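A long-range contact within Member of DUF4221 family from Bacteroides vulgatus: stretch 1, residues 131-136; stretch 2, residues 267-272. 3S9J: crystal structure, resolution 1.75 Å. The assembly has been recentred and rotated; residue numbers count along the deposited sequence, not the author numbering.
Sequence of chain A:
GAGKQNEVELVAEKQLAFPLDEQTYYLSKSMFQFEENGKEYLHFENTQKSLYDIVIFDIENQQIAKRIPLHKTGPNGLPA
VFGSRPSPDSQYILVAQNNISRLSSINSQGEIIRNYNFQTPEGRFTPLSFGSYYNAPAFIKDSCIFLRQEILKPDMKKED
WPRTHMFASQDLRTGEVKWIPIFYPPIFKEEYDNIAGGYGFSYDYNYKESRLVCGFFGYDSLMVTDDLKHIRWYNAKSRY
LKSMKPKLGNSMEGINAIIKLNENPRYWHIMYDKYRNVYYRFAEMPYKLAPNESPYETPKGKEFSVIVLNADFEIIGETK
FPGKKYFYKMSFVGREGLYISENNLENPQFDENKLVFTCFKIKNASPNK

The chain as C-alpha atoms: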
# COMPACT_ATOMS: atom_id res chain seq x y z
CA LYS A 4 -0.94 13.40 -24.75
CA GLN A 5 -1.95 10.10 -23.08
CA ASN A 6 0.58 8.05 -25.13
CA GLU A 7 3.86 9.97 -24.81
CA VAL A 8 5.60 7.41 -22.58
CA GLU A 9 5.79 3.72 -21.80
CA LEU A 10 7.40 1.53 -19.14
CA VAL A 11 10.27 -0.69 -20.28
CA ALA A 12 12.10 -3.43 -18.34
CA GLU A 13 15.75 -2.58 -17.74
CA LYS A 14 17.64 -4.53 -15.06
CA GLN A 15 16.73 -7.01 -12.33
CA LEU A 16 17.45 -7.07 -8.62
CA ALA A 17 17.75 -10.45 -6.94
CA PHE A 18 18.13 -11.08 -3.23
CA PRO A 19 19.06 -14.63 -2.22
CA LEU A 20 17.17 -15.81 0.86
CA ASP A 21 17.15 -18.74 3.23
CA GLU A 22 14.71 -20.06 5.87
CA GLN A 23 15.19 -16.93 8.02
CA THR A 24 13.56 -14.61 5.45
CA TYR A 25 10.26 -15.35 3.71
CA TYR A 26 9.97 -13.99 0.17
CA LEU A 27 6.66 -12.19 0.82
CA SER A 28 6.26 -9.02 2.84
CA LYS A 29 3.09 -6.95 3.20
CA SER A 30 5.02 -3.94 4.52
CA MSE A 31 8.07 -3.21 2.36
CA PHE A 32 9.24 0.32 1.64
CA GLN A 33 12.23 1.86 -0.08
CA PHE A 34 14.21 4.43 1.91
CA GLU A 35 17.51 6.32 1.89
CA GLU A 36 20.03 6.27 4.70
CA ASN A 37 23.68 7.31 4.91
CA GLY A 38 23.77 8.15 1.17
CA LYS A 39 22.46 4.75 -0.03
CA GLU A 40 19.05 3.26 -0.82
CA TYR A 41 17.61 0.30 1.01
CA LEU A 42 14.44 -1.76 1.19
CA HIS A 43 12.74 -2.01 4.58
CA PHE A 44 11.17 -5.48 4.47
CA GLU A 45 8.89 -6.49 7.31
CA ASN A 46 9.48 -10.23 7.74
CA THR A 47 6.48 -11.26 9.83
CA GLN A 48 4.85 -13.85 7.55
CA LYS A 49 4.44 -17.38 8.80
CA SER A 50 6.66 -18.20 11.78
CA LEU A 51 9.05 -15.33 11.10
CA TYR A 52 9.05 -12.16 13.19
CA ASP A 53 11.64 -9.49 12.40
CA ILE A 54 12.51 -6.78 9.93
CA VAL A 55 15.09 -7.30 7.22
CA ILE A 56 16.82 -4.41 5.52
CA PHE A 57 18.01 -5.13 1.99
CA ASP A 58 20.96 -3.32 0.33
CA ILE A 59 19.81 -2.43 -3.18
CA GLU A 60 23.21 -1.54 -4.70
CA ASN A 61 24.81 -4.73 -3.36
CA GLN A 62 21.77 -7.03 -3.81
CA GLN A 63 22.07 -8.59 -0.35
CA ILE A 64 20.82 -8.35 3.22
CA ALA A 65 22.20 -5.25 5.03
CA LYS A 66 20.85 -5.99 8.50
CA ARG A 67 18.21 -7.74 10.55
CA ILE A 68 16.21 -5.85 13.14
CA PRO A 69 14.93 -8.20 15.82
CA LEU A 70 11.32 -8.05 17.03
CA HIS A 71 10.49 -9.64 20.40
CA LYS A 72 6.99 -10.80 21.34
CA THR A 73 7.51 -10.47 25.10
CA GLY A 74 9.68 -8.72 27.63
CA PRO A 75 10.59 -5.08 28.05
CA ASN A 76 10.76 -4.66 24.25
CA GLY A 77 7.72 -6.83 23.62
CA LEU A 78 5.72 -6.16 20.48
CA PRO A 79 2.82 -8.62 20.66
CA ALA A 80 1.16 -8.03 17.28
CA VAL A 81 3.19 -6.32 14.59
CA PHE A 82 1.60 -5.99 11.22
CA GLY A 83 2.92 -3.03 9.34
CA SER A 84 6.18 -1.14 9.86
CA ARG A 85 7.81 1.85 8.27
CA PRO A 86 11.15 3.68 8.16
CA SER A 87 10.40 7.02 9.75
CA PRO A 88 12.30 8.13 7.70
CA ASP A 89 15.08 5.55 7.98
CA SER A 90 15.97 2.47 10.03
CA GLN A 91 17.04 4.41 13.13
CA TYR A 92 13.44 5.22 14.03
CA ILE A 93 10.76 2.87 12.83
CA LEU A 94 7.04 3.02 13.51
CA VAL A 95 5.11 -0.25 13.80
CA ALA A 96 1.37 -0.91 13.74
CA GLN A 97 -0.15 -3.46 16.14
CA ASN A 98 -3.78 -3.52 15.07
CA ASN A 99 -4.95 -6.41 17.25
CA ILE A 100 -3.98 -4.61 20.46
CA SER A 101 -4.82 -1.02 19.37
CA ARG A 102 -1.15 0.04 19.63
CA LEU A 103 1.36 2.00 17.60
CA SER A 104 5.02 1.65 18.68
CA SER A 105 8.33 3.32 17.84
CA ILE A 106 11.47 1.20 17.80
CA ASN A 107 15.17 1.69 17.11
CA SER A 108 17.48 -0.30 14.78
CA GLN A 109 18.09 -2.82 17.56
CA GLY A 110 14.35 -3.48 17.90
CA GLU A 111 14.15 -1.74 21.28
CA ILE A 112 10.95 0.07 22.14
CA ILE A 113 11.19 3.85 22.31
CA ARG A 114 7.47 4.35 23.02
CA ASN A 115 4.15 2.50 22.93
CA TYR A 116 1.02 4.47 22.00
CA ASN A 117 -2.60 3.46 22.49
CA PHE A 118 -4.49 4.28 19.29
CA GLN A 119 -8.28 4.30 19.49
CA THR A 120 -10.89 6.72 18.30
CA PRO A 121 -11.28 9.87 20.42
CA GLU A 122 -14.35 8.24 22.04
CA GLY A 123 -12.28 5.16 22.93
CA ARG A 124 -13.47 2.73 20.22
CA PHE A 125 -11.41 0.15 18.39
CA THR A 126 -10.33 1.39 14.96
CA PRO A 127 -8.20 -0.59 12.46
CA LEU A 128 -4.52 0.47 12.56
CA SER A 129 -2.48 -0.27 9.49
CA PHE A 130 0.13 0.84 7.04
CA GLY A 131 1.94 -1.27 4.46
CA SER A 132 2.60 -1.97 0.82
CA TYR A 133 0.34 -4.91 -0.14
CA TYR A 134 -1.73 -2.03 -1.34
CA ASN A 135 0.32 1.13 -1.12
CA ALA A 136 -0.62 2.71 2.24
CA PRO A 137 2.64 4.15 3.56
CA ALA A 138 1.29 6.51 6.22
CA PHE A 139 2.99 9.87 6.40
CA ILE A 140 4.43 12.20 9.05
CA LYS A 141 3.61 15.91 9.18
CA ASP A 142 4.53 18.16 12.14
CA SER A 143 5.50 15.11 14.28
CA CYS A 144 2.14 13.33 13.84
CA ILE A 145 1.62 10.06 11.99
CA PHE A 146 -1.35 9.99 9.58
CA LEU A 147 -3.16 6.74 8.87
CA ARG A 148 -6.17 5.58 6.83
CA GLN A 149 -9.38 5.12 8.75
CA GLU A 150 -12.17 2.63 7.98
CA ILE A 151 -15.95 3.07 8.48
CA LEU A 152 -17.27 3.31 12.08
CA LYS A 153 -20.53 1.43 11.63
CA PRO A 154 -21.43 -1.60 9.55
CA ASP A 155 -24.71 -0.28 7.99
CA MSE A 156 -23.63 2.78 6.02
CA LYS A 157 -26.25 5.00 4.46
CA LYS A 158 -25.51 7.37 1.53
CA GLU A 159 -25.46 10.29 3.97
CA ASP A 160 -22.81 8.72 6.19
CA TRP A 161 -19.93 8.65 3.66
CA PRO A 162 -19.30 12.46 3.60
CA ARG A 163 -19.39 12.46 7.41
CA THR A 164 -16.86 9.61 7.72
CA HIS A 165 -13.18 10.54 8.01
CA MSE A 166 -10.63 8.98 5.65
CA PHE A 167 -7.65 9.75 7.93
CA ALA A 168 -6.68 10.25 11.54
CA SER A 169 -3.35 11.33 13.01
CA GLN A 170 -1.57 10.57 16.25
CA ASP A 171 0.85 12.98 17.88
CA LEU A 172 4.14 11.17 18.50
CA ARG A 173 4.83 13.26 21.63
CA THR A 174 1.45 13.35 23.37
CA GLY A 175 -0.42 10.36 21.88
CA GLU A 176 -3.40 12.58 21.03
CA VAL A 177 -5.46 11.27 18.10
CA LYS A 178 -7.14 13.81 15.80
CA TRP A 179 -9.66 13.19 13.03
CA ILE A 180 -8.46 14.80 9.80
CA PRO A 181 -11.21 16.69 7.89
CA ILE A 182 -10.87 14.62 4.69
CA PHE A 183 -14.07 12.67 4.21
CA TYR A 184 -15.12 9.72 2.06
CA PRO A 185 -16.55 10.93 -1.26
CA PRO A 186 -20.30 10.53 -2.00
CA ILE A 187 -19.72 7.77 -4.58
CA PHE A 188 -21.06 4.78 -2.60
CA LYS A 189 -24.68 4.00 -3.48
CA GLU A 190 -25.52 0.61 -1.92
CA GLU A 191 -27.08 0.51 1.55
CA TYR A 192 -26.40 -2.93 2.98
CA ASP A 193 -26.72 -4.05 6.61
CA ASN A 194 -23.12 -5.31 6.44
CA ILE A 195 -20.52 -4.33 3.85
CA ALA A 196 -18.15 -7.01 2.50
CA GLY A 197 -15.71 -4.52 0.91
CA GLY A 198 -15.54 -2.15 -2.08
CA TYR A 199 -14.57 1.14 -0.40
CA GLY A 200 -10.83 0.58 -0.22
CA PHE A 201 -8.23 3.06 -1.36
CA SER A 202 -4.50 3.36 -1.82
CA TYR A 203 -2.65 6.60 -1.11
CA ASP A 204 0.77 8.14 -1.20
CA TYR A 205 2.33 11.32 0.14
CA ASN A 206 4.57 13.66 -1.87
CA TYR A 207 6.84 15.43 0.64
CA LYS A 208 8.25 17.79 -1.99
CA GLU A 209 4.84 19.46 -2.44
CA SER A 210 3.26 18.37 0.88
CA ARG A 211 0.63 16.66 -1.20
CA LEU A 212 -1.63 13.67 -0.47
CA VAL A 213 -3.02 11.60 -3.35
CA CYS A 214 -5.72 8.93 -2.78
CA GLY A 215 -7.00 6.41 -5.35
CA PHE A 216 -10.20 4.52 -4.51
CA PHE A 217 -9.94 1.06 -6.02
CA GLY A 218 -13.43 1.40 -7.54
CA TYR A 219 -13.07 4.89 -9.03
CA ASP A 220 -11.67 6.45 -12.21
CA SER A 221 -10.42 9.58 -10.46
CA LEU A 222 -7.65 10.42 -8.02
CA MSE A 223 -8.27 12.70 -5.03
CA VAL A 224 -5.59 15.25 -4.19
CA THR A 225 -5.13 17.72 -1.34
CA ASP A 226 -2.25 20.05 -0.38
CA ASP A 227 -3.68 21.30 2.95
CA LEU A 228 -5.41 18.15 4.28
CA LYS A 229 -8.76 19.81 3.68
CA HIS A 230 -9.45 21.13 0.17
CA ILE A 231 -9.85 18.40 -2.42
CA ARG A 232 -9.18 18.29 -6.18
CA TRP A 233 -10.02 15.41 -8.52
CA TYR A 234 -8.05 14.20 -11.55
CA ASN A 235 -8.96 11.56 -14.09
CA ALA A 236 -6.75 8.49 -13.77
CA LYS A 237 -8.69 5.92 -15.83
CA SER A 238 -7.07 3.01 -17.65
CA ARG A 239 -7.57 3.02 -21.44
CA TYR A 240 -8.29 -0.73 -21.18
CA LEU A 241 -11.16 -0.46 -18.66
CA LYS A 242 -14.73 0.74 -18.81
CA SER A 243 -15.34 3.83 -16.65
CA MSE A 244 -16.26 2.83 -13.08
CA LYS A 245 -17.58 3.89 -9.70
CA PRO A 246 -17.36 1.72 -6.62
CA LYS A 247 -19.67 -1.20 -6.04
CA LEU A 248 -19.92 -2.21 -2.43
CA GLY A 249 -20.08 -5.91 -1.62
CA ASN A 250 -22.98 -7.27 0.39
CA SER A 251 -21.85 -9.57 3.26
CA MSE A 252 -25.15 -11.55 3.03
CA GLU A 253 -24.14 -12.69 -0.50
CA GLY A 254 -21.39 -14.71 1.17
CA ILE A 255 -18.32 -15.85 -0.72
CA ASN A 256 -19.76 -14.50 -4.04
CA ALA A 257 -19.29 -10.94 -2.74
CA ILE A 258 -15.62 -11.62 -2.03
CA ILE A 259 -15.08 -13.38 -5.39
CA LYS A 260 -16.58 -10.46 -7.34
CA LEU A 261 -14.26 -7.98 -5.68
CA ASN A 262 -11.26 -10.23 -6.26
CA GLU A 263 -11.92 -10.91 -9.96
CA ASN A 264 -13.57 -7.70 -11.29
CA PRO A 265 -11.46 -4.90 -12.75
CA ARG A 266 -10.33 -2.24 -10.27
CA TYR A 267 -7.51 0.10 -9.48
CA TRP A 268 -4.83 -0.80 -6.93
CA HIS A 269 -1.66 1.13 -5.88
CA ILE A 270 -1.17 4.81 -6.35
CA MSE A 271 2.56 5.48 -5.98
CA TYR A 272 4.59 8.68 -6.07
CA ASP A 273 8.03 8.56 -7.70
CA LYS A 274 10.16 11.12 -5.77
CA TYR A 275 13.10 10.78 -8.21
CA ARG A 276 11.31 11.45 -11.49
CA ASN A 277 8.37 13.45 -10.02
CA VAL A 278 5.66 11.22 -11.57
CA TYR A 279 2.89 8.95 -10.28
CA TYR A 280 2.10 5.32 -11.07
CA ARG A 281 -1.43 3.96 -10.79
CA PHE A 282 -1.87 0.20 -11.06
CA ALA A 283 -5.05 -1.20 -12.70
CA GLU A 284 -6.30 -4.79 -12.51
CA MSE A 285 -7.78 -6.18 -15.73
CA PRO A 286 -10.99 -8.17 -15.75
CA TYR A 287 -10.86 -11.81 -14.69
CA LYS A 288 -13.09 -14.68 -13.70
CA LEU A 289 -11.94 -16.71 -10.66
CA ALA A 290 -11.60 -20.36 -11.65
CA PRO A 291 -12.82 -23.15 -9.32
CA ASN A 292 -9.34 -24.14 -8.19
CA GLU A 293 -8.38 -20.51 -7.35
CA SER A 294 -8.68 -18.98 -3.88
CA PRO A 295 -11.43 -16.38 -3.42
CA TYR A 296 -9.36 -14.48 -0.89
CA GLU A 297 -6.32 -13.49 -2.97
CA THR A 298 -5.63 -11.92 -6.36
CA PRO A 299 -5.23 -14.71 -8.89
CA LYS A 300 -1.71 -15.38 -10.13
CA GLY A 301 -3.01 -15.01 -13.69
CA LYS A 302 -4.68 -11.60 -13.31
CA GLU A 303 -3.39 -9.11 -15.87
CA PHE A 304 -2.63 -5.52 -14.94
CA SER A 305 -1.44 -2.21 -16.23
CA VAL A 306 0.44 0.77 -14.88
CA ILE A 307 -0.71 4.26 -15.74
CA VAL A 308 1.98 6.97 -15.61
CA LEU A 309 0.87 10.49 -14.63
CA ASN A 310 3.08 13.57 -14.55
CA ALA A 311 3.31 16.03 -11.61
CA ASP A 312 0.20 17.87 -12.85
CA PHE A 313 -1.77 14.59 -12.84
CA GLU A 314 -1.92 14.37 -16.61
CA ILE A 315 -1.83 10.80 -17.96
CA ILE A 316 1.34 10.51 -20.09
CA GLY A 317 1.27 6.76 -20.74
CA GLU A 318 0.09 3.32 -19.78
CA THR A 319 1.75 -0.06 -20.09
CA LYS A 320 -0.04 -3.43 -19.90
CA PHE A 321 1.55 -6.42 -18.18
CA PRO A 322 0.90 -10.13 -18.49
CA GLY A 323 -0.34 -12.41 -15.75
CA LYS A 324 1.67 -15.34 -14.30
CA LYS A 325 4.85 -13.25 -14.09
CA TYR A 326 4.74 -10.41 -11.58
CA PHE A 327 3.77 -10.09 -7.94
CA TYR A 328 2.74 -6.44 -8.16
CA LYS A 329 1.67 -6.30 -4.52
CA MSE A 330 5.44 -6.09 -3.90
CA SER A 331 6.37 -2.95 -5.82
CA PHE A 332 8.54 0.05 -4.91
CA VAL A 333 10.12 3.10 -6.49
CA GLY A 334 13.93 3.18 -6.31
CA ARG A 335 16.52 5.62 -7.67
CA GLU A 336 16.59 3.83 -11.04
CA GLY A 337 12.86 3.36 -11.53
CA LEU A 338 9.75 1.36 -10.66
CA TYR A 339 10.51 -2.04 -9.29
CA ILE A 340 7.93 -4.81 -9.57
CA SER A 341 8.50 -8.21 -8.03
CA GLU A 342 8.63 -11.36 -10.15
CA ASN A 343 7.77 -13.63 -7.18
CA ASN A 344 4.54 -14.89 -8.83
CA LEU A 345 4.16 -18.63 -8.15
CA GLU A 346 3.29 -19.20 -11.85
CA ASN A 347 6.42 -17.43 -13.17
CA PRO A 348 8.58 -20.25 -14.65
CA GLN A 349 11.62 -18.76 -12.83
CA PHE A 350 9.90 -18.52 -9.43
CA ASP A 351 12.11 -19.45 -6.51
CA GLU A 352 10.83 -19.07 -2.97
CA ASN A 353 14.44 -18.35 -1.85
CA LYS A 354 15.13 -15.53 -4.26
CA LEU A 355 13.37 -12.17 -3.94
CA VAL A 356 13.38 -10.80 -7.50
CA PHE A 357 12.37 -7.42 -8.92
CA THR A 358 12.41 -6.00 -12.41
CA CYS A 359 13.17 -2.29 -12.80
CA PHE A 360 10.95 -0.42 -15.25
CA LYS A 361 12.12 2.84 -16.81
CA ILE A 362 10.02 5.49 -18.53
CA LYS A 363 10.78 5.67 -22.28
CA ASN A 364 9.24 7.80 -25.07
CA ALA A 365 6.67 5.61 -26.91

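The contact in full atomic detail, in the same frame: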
# COMPACT_ATOMS: atom_id res chain seq x y z
N GLY A 131 1.30 -0.17 5.18
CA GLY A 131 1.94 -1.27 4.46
C GLY A 131 1.98 -1.02 2.98
O GLY A 131 1.67 0.08 2.51
N SER A 132 2.32 -2.08 2.24
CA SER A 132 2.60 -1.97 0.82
C SER A 132 1.73 -2.91 -0.01
O SER A 132 1.72 -2.79 -1.22
CB SER A 132 4.09 -2.26 0.55
OG SER A 132 4.47 -3.46 1.24
N TYR A 133 1.03 -3.84 0.62
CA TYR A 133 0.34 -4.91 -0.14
C TYR A 133 -0.68 -4.23 -1.07
O TYR A 133 -0.79 -4.58 -2.24
CB TYR A 133 -0.34 -5.87 0.82
CG TYR A 133 -0.65 -7.23 0.28
CD1 TYR A 133 0.38 -8.08 -0.15
CD2 TYR A 133 -1.95 -7.73 0.30
CE1 TYR A 133 0.12 -9.39 -0.59
CE2 TYR A 133 -2.22 -9.04 -0.15
CZ TYR A 133 -1.18 -9.85 -0.59
OH TYR A 133 -1.44 -11.14 -1.04
N TYR A 134 -1.35 -3.20 -0.54
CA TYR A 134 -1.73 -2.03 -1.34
C TYR A 134 -0.94 -0.86 -0.76
O TYR A 134 -0.73 -0.78 0.45
CB TYR A 134 -3.23 -1.75 -1.34
CG TYR A 134 -3.83 -1.51 0.04
CD1 TYR A 134 -4.22 -2.56 0.84
CD2 TYR A 134 -4.03 -0.22 0.50
CE1 TYR A 134 -4.77 -2.34 2.13
CE2 TYR A 134 -4.59 0.00 1.75
CZ TYR A 134 -4.95 -1.03 2.56
OH TYR A 134 -5.48 -0.72 3.80
N ASN A 135 -0.53 0.06 -1.59
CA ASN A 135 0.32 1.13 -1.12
C ASN A 135 -0.47 1.99 -0.10
O ASN A 135 -1.47 2.65 -0.45
CB ASN A 135 0.86 1.98 -2.25
CG ASN A 135 2.02 2.86 -1.81
OD1 ASN A 135 2.79 2.47 -0.94
ND2 ASN A 135 2.12 4.06 -2.39
N ALA A 136 -0.01 1.97 1.14
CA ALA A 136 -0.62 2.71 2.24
C ALA A 136 0.51 3.07 3.25
O ALA A 136 0.62 2.47 4.30
CB ALA A 136 -1.66 1.88 2.90
N TYR A 267 -8.81 -0.50 -9.66
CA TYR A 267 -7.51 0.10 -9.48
C TYR A 267 -6.88 -0.48 -8.21
O TYR A 267 -7.56 -1.07 -7.35
CB TYR A 267 -7.59 1.64 -9.47
CG TYR A 267 -8.11 2.08 -10.82
CD1 TYR A 267 -7.24 2.16 -11.90
CD2 TYR A 267 -9.46 2.22 -11.05
CE1 TYR A 267 -7.70 2.45 -13.17
CE2 TYR A 267 -9.93 2.52 -12.34
CZ TYR A 267 -9.05 2.62 -13.38
OH TYR A 267 -9.50 2.90 -14.66
N TRP A 268 -5.55 -0.33 -8.11
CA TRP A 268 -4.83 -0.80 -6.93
C TRP A 268 -3.89 0.32 -6.46
O TRP A 268 -4.39 1.39 -6.15
CB TRP A 268 -4.16 -2.18 -7.15
CG TRP A 268 -3.88 -2.92 -5.87
CD1 TRP A 268 -2.66 -3.24 -5.36
CD2 TRP A 268 -4.85 -3.41 -4.95
NE1 TRP A 268 -2.81 -3.92 -4.18
CE2 TRP A 268 -4.14 -4.03 -3.90
CE3 TRP A 268 -6.25 -3.38 -4.90
CZ2 TRP A 268 -4.78 -4.62 -2.83
CZ3 TRP A 268 -6.88 -3.99 -3.82
CH2 TRP A 268 -6.14 -4.60 -2.80
N HIS A 269 -2.56 0.11 -6.42
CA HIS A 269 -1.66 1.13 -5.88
C HIS A 269 -1.79 2.47 -6.59
O HIS A 269 -1.93 2.54 -7.83
CB HIS A 269 -0.19 0.77 -6.05
CG HIS A 269 0.21 -0.60 -5.60
ND1 HIS A 269 0.11 -1.02 -4.29
CD2 HIS A 269 0.84 -1.59 -6.28
CE1 HIS A 269 0.63 -2.23 -4.19
NE2 HIS A 269 1.07 -2.60 -5.39
N ILE A 270 -1.67 3.55 -5.82
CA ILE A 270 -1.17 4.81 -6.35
C ILE A 270 0.18 5.06 -5.67
O ILE A 270 0.31 4.98 -4.46
CB ILE A 270 -2.19 5.99 -6.19
CG1 ILE A 270 -1.68 7.29 -6.85
CG2 ILE A 270 -2.56 6.22 -4.72
CD1 ILE A 270 -1.56 7.21 -8.39
N MSE A 271 1.20 5.36 -6.48
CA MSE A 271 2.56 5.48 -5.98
C MSE A 271 3.21 6.73 -6.54
O MSE A 271 3.20 6.95 -7.75
CB MSE A 271 3.39 4.26 -6.36
CG MSE A 271 2.84 3.00 -5.90
SE MSE A 271 4.05 1.53 -6.37
CE MSE A 271 5.50 2.01 -5.89
N TYR A 272 3.82 7.52 -5.66
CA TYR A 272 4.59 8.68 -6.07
C TYR A 272 6.04 8.29 -6.28
O TYR A 272 6.59 7.56 -5.48
CB TYR A 272 4.51 9.78 -5.00
CG TYR A 272 5.33 10.99 -5.33
CD1 TYR A 272 5.16 11.65 -6.52
CD2 TYR A 272 6.27 11.48 -4.44
CE1 TYR A 272 5.92 12.76 -6.84
CE2 TYR A 272 7.05 12.61 -4.76
CZ TYR A 272 6.87 13.24 -5.95
OH TYR A 272 7.62 14.35 -6.30

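Residues 131-136, without regular helix or strand, meet a segment of a longer strand (267-272) through three hydrogen bonds, each pairing a side chain with a backbone group. Stretch 1 is closed on itself by backbone hydrogen bonds from G131 N to A136 O and from A136 N to G131 O, both 2.9 Å; of the residues between them, only N135 directs its CA-to-CB bond toward the strand. The CA-to-CB bond of W268 points sideways to stretch 1, but chi1 t (-158°) and chi2 of -114° bring its indole edge nearer, and NE1 donates to Y133 O at 2.9 Å, nearly straight at 165°. Y133 contributes this carbonyl while its own CA-to-CB bond points away from the strand. H269, chi1 m (-49°) and chi2 -63°, swings its imidazole in beside stretch 1: ND1 accepts from N135 N at 3.0 Å, with a bent angle of 131°, and CE1 lies 3.2 Å from S132 O, near the ring plane. Because ND1 is the acceptor here, it carries no proton; NE2 is hydrogen-bonded elsewhere in the structure. The t rotamer of N135 (-165°) extends the amide so that ND2 donates to I270 O at 2.9 Å and 175°; the same ND2 is 3.7 Å from CG of selenomethionine M271. Y134, chi1 p (59°), packs CB 3.5 Å from W268 CE2, and its ring edge is offset toward the indole face, planes at 77°.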